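Local atomic coordinates of lipid II:glycine glycyltransferase (PDB entry 6SNR), a protein that probably adds the first glycine of the staphylococcal pentaglycine bridge to the lysine of membrane-bound lipid II, with glycyl-tRNA as donor. Residues R42-R47 against Q52-L57; V78-K83 against P109-D114; E84-L89 against K124-K129. One frame throughout, in Å; residues are numbered along the deposited sequence.

The three contacts are neighbouring pieces of one layered unit, built on the seven-stranded mixed sheet that takes in strands from near both ends of the chain. Contact 1 is a β-hairpin within that sheet, contact 2 joins two loops that leave parallel strands, and contact 3 sets the helix after the first of these loops against Leu126, where the chain leaves helix 117-125. Their centres lie about 15 Å (1 and 2), 13 Å (1 and 3) and 12 Å (2 and 3) apart. Gln52 OE1 takes a hydrogen bond from Asn82 ND2 at 2.8 Å, tying contact 1 to contact 2, while Val78 CB packs 3.7 Å from Leu89 CD1 between contacts 2 and 3. Val45 CG1 lies 3.8 Å from Ala88 CB between contacts 1 and 3.

Contact 1: residues R42-R47 against Q52-L57; sequences RIAVGR and QGVAQL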
# COMPACT_ATOMS: atom_id res chain seq x y z
N ARG A 42 -22.18 13.60 2.60
CA ARG A 42 -21.30 13.98 3.69
C ARG A 42 -22.05 14.64 4.84
O ARG A 42 -23.10 15.29 4.63
CB ARG A 42 -20.14 14.91 3.21
CG ARG A 42 -19.12 14.21 2.30
CD ARG A 42 -17.85 15.05 2.23
NE ARG A 42 -18.06 16.24 1.34
CZ ARG A 42 -18.19 17.50 1.78
NH1 ARG A 42 -18.24 17.79 3.07
NH2 ARG A 42 -18.34 18.49 0.89
N ILE A 43 -21.48 14.53 6.02
CA ILE A 43 -21.89 15.22 7.26
C ILE A 43 -20.65 15.79 7.92
O ILE A 43 -19.54 15.28 7.78
CB ILE A 43 -22.66 14.33 8.26
CG1 ILE A 43 -21.87 13.05 8.65
CG2 ILE A 43 -23.97 13.89 7.63
CD1 ILE A 43 -22.53 12.13 9.69
N ALA A 44 -20.84 16.88 8.67
CA ALA A 44 -19.79 17.50 9.48
C ALA A 44 -20.45 18.13 10.66
O ALA A 44 -21.56 18.63 10.55
CB ALA A 44 -18.96 18.50 8.68
N VAL A 45 -19.80 18.05 11.80
CA VAL A 45 -20.26 18.68 13.05
C VAL A 45 -19.09 19.41 13.75
O VAL A 45 -17.91 19.10 13.56
CB VAL A 45 -20.86 17.62 14.01
CG1 VAL A 45 -22.02 16.86 13.39
CG2 VAL A 45 -19.77 16.68 14.50
N GLY A 46 -19.42 20.47 14.48
CA GLY A 46 -18.42 21.22 15.22
C GLY A 46 -19.02 22.33 16.08
O GLY A 46 -20.22 22.37 16.30
N ARG A 47 -18.15 23.19 16.59
CA ARG A 47 -18.55 24.29 17.49
C ARG A 47 -17.64 25.47 17.24
O ARG A 47 -16.43 25.29 17.01
CB ARG A 47 -18.38 23.89 18.96
CG ARG A 47 -19.48 23.00 19.51
CD ARG A 47 -19.30 22.79 21.01
NE ARG A 47 -19.72 23.95 21.80
CZ ARG A 47 -18.90 24.87 22.32
NH1 ARG A 47 -17.58 24.82 22.14
NH2 ARG A 47 -19.42 25.88 23.03
N GLN A 52 -15.29 19.31 14.44
CA GLN A 52 -14.84 18.30 15.42
C GLN A 52 -15.01 16.86 14.89
O GLN A 52 -14.42 15.92 15.45
CB GLN A 52 -15.54 18.46 16.78
CG GLN A 52 -15.16 19.73 17.54
CD GLN A 52 -15.77 19.76 18.93
OE1 GLN A 52 -16.08 18.72 19.52
NE2 GLN A 52 -15.95 20.97 19.46
N GLY A 53 -15.78 16.67 13.82
CA GLY A 53 -15.88 15.32 13.19
C GLY A 53 -16.56 15.39 11.84
O GLY A 53 -17.38 16.29 11.61
N VAL A 54 -16.25 14.44 10.95
CA VAL A 54 -16.89 14.33 9.66
C VAL A 54 -17.15 12.89 9.33
O VAL A 54 -16.64 11.98 10.02
CB VAL A 54 -16.01 14.93 8.54
CG1 VAL A 54 -15.66 16.36 8.87
CG2 VAL A 54 -14.73 14.10 8.36
N ALA A 55 -17.95 12.69 8.32
CA ALA A 55 -18.16 11.35 7.78
C ALA A 55 -18.67 11.43 6.36
O ALA A 55 -19.44 12.33 6.00
CB ALA A 55 -19.10 10.56 8.69
N GLN A 56 -18.20 10.52 5.54
CA GLN A 56 -18.66 10.31 4.22
C GLN A 56 -19.46 9.00 4.18
O GLN A 56 -18.97 7.93 4.53
CB GLN A 56 -17.48 10.19 3.27
CG GLN A 56 -17.87 9.99 1.88
CD GLN A 56 -16.71 10.20 0.96
OE1 GLN A 56 -15.82 9.34 0.84
NE2 GLN A 56 -16.69 11.34 0.34
N LEU A 57 -20.72 9.11 3.82
CA LEU A 57 -21.69 8.00 3.77
C LEU A 57 -21.83 7.53 2.37
O LEU A 57 -22.07 8.34 1.44
CB LEU A 57 -23.08 8.50 4.28
CG LEU A 57 -23.29 8.81 5.76
CD1 LEU A 57 -22.30 9.72 6.43
CD2 LEU A 57 -24.72 9.35 5.92
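The torsions of Ile43 place CG1 in the crowded position between its backbone N and carbonyl carbon (chi1 55°) and extend CD1 beyond it, so that CG1 rests 3.7 Å from Ala55 CB and 4.0 Å from Leu57 CD1. Ile43 and Leu57 cross at about a right angle, and the single methyl of Ala55 lets Ile43 come close over the partner strand. On the opposite face of the sheet from Ile43, Ala44 CB meets Val54 CG1 at 3.9 Å.

The strands run antiparallel as a β-hairpin. In the hydrogen-bonded pair Ile43 and Ala55, Ile43 N reaches Ala55 O at 3.0 Å. Further on, Gln52 and Gly53 both face Val45, a classic β bulge, and Val45 O accepts from both: Gln52 N at 2.8 Å, in the carbonyl plane and nearly straight (167° at H), Gly53 N at 3.2 Å, tilted 31° from that plane. Gln52 NE2 lies 3.8 Å from Arg47 CB, while OE1 of the same amide accepts a hydrogen bond from Asn82 ND2.

Ile43 and Val45 pack against helix 83-99, whereas Val54 packs on helix 8-17, whose Asn8 also receives a bond from Arg42 NH2; strand 68-78 flanks segment 52-57.

Contact 2: residues V78-K83 against P109-D114; sequences VDYSNK and PDVEVD
Tyr80 and Pro109 meet where the chain leaves the C-terminal ends of the two parallel strands of a β-α-β crossover (strand 68-78, helix 83-99, strand 102-107). The contact is van der Waals packing, with no hydrogen bond across it, and is carried by one aromatic ring. Tyr80 CG lies anti to the carbonyl carbon (chi1 -77°), which directs the ring to Pro109 and Val111. The phenol end of Tyr80 lies obliquely against the pyrrolidine of Pro109, with OH 3.3 Å from Pro109 CB and CZ 3.6 Å from Pro109 CG. Nearer the backbone, Tyr80 CD1 touches Val111 CG2 at 4.0 Å. The rigid ring of Pro109 and the compact, branched Val111 suit this place, since both offer carbon surface to a broad ring. Val78 CG1, of the same segment as Tyr80, lies 3.8 Å above one face of the ring, offset toward its rim. The buried hydroxyl is satisfied by the backbone carbonyl of Phe76, which helps to fix the ring.

The loop that presents Tyr80 is a type I β turn from Asp79 to Asn82, closed by Asn82 N to Asp79 O at 2.9 Å. It is also an Asx turn: Ser81 N donates to Asp79 OD1 at 3.0 Å, approaching from above the carboxylate plane. Asn82 then serves as N-cap of helix 83-99, its OD1 accepting from Ala85 N, a role for which the short asparagine amide is well suited.

In segment 109-114, Asp110 is the centre of an inverse gamma turn whose bond, Val111 N to Pro109 O, is weak. Its carboxylate makes salt bridges with Lys384 and Lys315.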
# COMPACT_ATOMS: atom_id res chain seq x y z
N VAL A 78 -13.64 10.89 13.70
CA VAL A 78 -13.91 11.58 14.95
C VAL A 78 -13.08 10.94 16.06
O VAL A 78 -12.72 9.80 15.96
CB VAL A 78 -15.41 11.57 15.30
CG1 VAL A 78 -15.95 10.20 15.69
CG2 VAL A 78 -15.72 12.59 16.38
N ASP A 79 -12.80 11.71 17.10
CA ASP A 79 -12.28 11.17 18.36
C ASP A 79 -13.45 10.46 19.07
O ASP A 79 -14.42 11.11 19.45
CB ASP A 79 -11.68 12.33 19.17
CG ASP A 79 -11.14 11.91 20.54
OD1 ASP A 79 -11.30 10.73 20.95
OD2 ASP A 79 -10.56 12.80 21.21
N TYR A 80 -13.35 9.13 19.22
CA TYR A 80 -14.43 8.28 19.76
C TYR A 80 -14.60 8.50 21.27
O TYR A 80 -15.60 8.05 21.83
CB TYR A 80 -14.26 6.79 19.38
CG TYR A 80 -14.67 6.56 17.95
CD1 TYR A 80 -13.82 6.88 16.89
CD2 TYR A 80 -15.96 6.12 17.63
CE1 TYR A 80 -14.23 6.74 15.56
CE2 TYR A 80 -16.38 5.98 16.33
CZ TYR A 80 -15.51 6.29 15.28
OH TYR A 80 -15.99 6.18 14.01
N SER A 81 -13.66 9.22 21.88
CA SER A 81 -13.85 9.74 23.24
C SER A 81 -14.62 11.07 23.33
O SER A 81 -14.94 11.51 24.45
CB SER A 81 -12.51 9.89 23.94
OG SER A 81 -11.78 8.68 23.85
N ASN A 82 -14.92 11.70 22.20
CA ASN A 82 -15.71 12.93 22.18
C ASN A 82 -17.17 12.54 22.01
O ASN A 82 -17.68 12.40 20.89
CB ASN A 82 -15.22 13.82 21.04
CG ASN A 82 -15.88 15.18 21.01
OD1 ASN A 82 -16.99 15.35 21.51
ND2 ASN A 82 -15.21 16.14 20.35
N LYS A 83 -17.86 12.32 23.13
CA LYS A 83 -19.24 11.87 23.10
C LYS A 83 -20.19 12.81 22.35
O LYS A 83 -21.10 12.34 21.66
CB LYS A 83 -19.78 11.67 24.53
CG LYS A 83 -19.13 10.53 25.31
CD LYS A 83 -19.88 10.30 26.61
CE LYS A 83 -19.31 9.14 27.40
NZ LYS A 83 -17.95 9.41 27.92
N PRO A 109 -14.33 2.13 11.81
CA PRO A 109 -13.26 3.10 11.85
C PRO A 109 -11.90 2.45 12.12
O PRO A 109 -11.84 1.36 12.68
CB PRO A 109 -13.67 4.02 12.98
CG PRO A 109 -14.47 3.15 13.91
CD PRO A 109 -15.22 2.26 12.97
N ASP A 110 -10.84 3.11 11.72
CA ASP A 110 -9.49 2.61 11.98
C ASP A 110 -9.06 3.01 13.40
O ASP A 110 -8.35 3.99 13.59
CB ASP A 110 -8.52 3.19 10.96
CG ASP A 110 -7.12 2.59 11.04
OD1 ASP A 110 -6.84 1.65 11.84
OD2 ASP A 110 -6.28 3.14 10.31
N VAL A 111 -9.54 2.25 14.38
CA VAL A 111 -9.20 2.43 15.78
C VAL A 111 -8.68 1.08 16.27
O VAL A 111 -9.33 0.08 16.12
CB VAL A 111 -10.40 2.91 16.65
CG1 VAL A 111 -10.05 2.98 18.14
CG2 VAL A 111 -10.86 4.25 16.14
N GLU A 112 -7.47 1.08 16.80
CA GLU A 112 -6.88 -0.17 17.29
C GLU A 112 -7.54 -0.61 18.60
O GLU A 112 -7.95 0.23 19.42
CB GLU A 112 -5.36 0.04 17.41
CG GLU A 112 -4.68 0.03 16.04
CD GLU A 112 -3.18 0.30 16.04
OE1 GLU A 112 -2.63 0.76 17.06
OE2 GLU A 112 -2.58 0.06 14.95
N VAL A 113 -7.64 -1.92 18.82
CA VAL A 113 -8.31 -2.45 20.01
C VAL A 113 -7.63 -1.91 21.28
O VAL A 113 -8.33 -1.57 22.25
CB VAL A 113 -8.30 -3.99 20.06
CG1 VAL A 113 -8.79 -4.49 21.44
CG2 VAL A 113 -9.13 -4.58 18.93
N ASP A 114 -6.30 -1.86 21.22
CA ASP A 114 -5.40 -1.24 22.22
C ASP A 114 -5.96 0.07 22.79
O ASP A 114 -5.85 0.38 23.99
CB ASP A 114 -4.08 -0.92 21.47
CG ASP A 114 -2.94 -0.57 22.38
OD1 ASP A 114 -3.09 0.28 23.30
OD2 ASP A 114 -1.85 -1.12 22.12

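Contact 3: residues E84-L89 against K124-K129; sequences EALNAL and KALGFK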
# COMPACT_ATOMS: atom_id res chain seq x y z
N GLU A 84 -20.00 14.12 22.52
CA GLU A 84 -20.90 15.09 21.91
C GLU A 84 -20.77 15.06 20.39
O GLU A 84 -21.76 15.10 19.70
CB GLU A 84 -20.69 16.50 22.45
CG GLU A 84 -21.16 16.67 23.90
CD GLU A 84 -22.66 16.95 24.03
OE1 GLU A 84 -23.45 16.59 23.11
OE2 GLU A 84 -23.04 17.52 25.07
N ALA A 85 -19.55 14.98 19.90
CA ALA A 85 -19.33 14.95 18.45
C ALA A 85 -19.81 13.62 17.89
O ALA A 85 -20.42 13.56 16.80
CB ALA A 85 -17.85 15.15 18.14
N LEU A 86 -19.48 12.52 18.56
CA LEU A 86 -19.96 11.21 18.10
C LEU A 86 -21.48 11.16 18.01
O LEU A 86 -22.04 10.74 16.98
CB LEU A 86 -19.44 10.09 19.00
CG LEU A 86 -19.79 8.65 18.65
CD1 LEU A 86 -19.25 8.22 17.28
CD2 LEU A 86 -19.23 7.77 19.76
N ASN A 87 -22.19 11.59 19.08
CA ASN A 87 -23.66 11.59 19.02
C ASN A 87 -24.22 12.46 17.91
O ASN A 87 -25.20 12.11 17.25
CB ASN A 87 -24.22 12.08 20.38
CG ASN A 87 -25.74 12.24 20.38
OD1 ASN A 87 -26.25 13.38 20.48
ND2 ASN A 87 -26.47 11.13 20.28
N ALA A 88 -23.61 13.62 17.72
CA ALA A 88 -24.07 14.52 16.67
C ALA A 88 -23.90 13.94 15.28
O ALA A 88 -24.77 14.06 14.42
CB ALA A 88 -23.39 15.84 16.78
N LEU A 89 -22.75 13.29 15.05
CA LEU A 89 -22.58 12.56 13.81
C LEU A 89 -23.63 11.47 13.60
O LEU A 89 -24.17 11.34 12.47
CB LEU A 89 -21.15 11.96 13.72
CG LEU A 89 -20.05 12.98 13.49
CD1 LEU A 89 -18.69 12.40 13.79
CD2 LEU A 89 -20.09 13.54 12.08
N LYS A 124 -21.55 1.18 21.90
CA LYS A 124 -22.51 0.29 22.53
C LYS A 124 -23.65 1.09 23.17
O LYS A 124 -24.79 0.77 22.97
CB LYS A 124 -21.82 -0.63 23.54
CG LYS A 124 -22.76 -1.66 24.12
CD LYS A 124 -22.08 -2.53 25.16
CE LYS A 124 -22.95 -3.75 25.46
NZ LYS A 124 -22.32 -4.59 26.52
N ALA A 125 -23.31 2.15 23.89
CA ALA A 125 -24.28 3.01 24.54
C ALA A 125 -25.23 3.71 23.57
O ALA A 125 -26.40 3.94 23.88
CB ALA A 125 -23.57 4.02 25.42
N LEU A 126 -24.73 4.02 22.37
CA LEU A 126 -25.57 4.62 21.34
C LEU A 126 -26.44 3.63 20.55
O LEU A 126 -27.18 4.04 19.67
CB LEU A 126 -24.67 5.41 20.36
CG LEU A 126 -24.04 6.70 20.89
CD1 LEU A 126 -22.97 7.20 19.94
CD2 LEU A 126 -25.09 7.78 21.10
N GLY A 127 -26.30 2.32 20.77
CA GLY A 127 -27.15 1.36 20.12
C GLY A 127 -26.56 0.56 18.97
O GLY A 127 -27.25 -0.24 18.34
N PHE A 128 -25.26 0.76 18.69
CA PHE A 128 -24.59 0.00 17.65
C PHE A 128 -24.35 -1.43 18.12
O PHE A 128 -24.04 -1.66 19.29
CB PHE A 128 -23.20 0.55 17.34
CG PHE A 128 -23.20 1.76 16.42
CD1 PHE A 128 -23.10 1.60 15.07
CD2 PHE A 128 -23.22 3.06 16.94
CE1 PHE A 128 -23.06 2.73 14.21
CE2 PHE A 128 -23.20 4.17 16.10
CZ PHE A 128 -23.13 4.00 14.74
N LYS A 129 -24.52 -2.35 17.21
CA LYS A 129 -24.21 -3.78 17.43
C LYS A 129 -22.89 -4.13 16.75
O LYS A 129 -22.61 -3.75 15.61
CB LYS A 129 -25.33 -4.65 16.90
CG LYS A 129 -26.73 -4.20 17.36
CD LYS A 129 -26.87 -4.07 18.87
CE LYS A 129 -28.21 -3.45 19.24
NZ LYS A 129 -28.28 -3.17 20.70
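The flat amide of Asn87 meets Leu126 through its nitrogen, Asn87 ND2 lying 3.7 Å from Leu126 CD2, and the two side chains cross at about a right angle. This is van der Waals packing only; the amide sits on the partly exposed margin of helix 83-99, where a polar residue is at ease beside a leucine methyl. Leu126 comes just before Gly127, where the chain leaves helix 117-125 through a Schellman motif. Gly127 has a positive phi of 103°, readily adopted by glycine, and its N bonds back to Lys124 O at 3.1 Å.

That turn presents Leu126 to the neighbouring helix, where its forked end spans two successive residues: CD2 goes to Asn87 and CD1 to Leu86. In Leu86, CG stands opposite the backbone N (chi1 -178°), which carries the isobutyl group out from the helix toward Leu126. The two leucines cross at an angle, and their flexible branches suit a close apolar fit. Leu86 is buried, packing also on Phe76 of strand 68-78 and on Asn122, so it links its own helix to strand 68-78 and to helix 117-125. At the junction Leu126 CD1 approaches two atoms of Leu86, CG at 3.7 Å and CD2 at 3.8 Å.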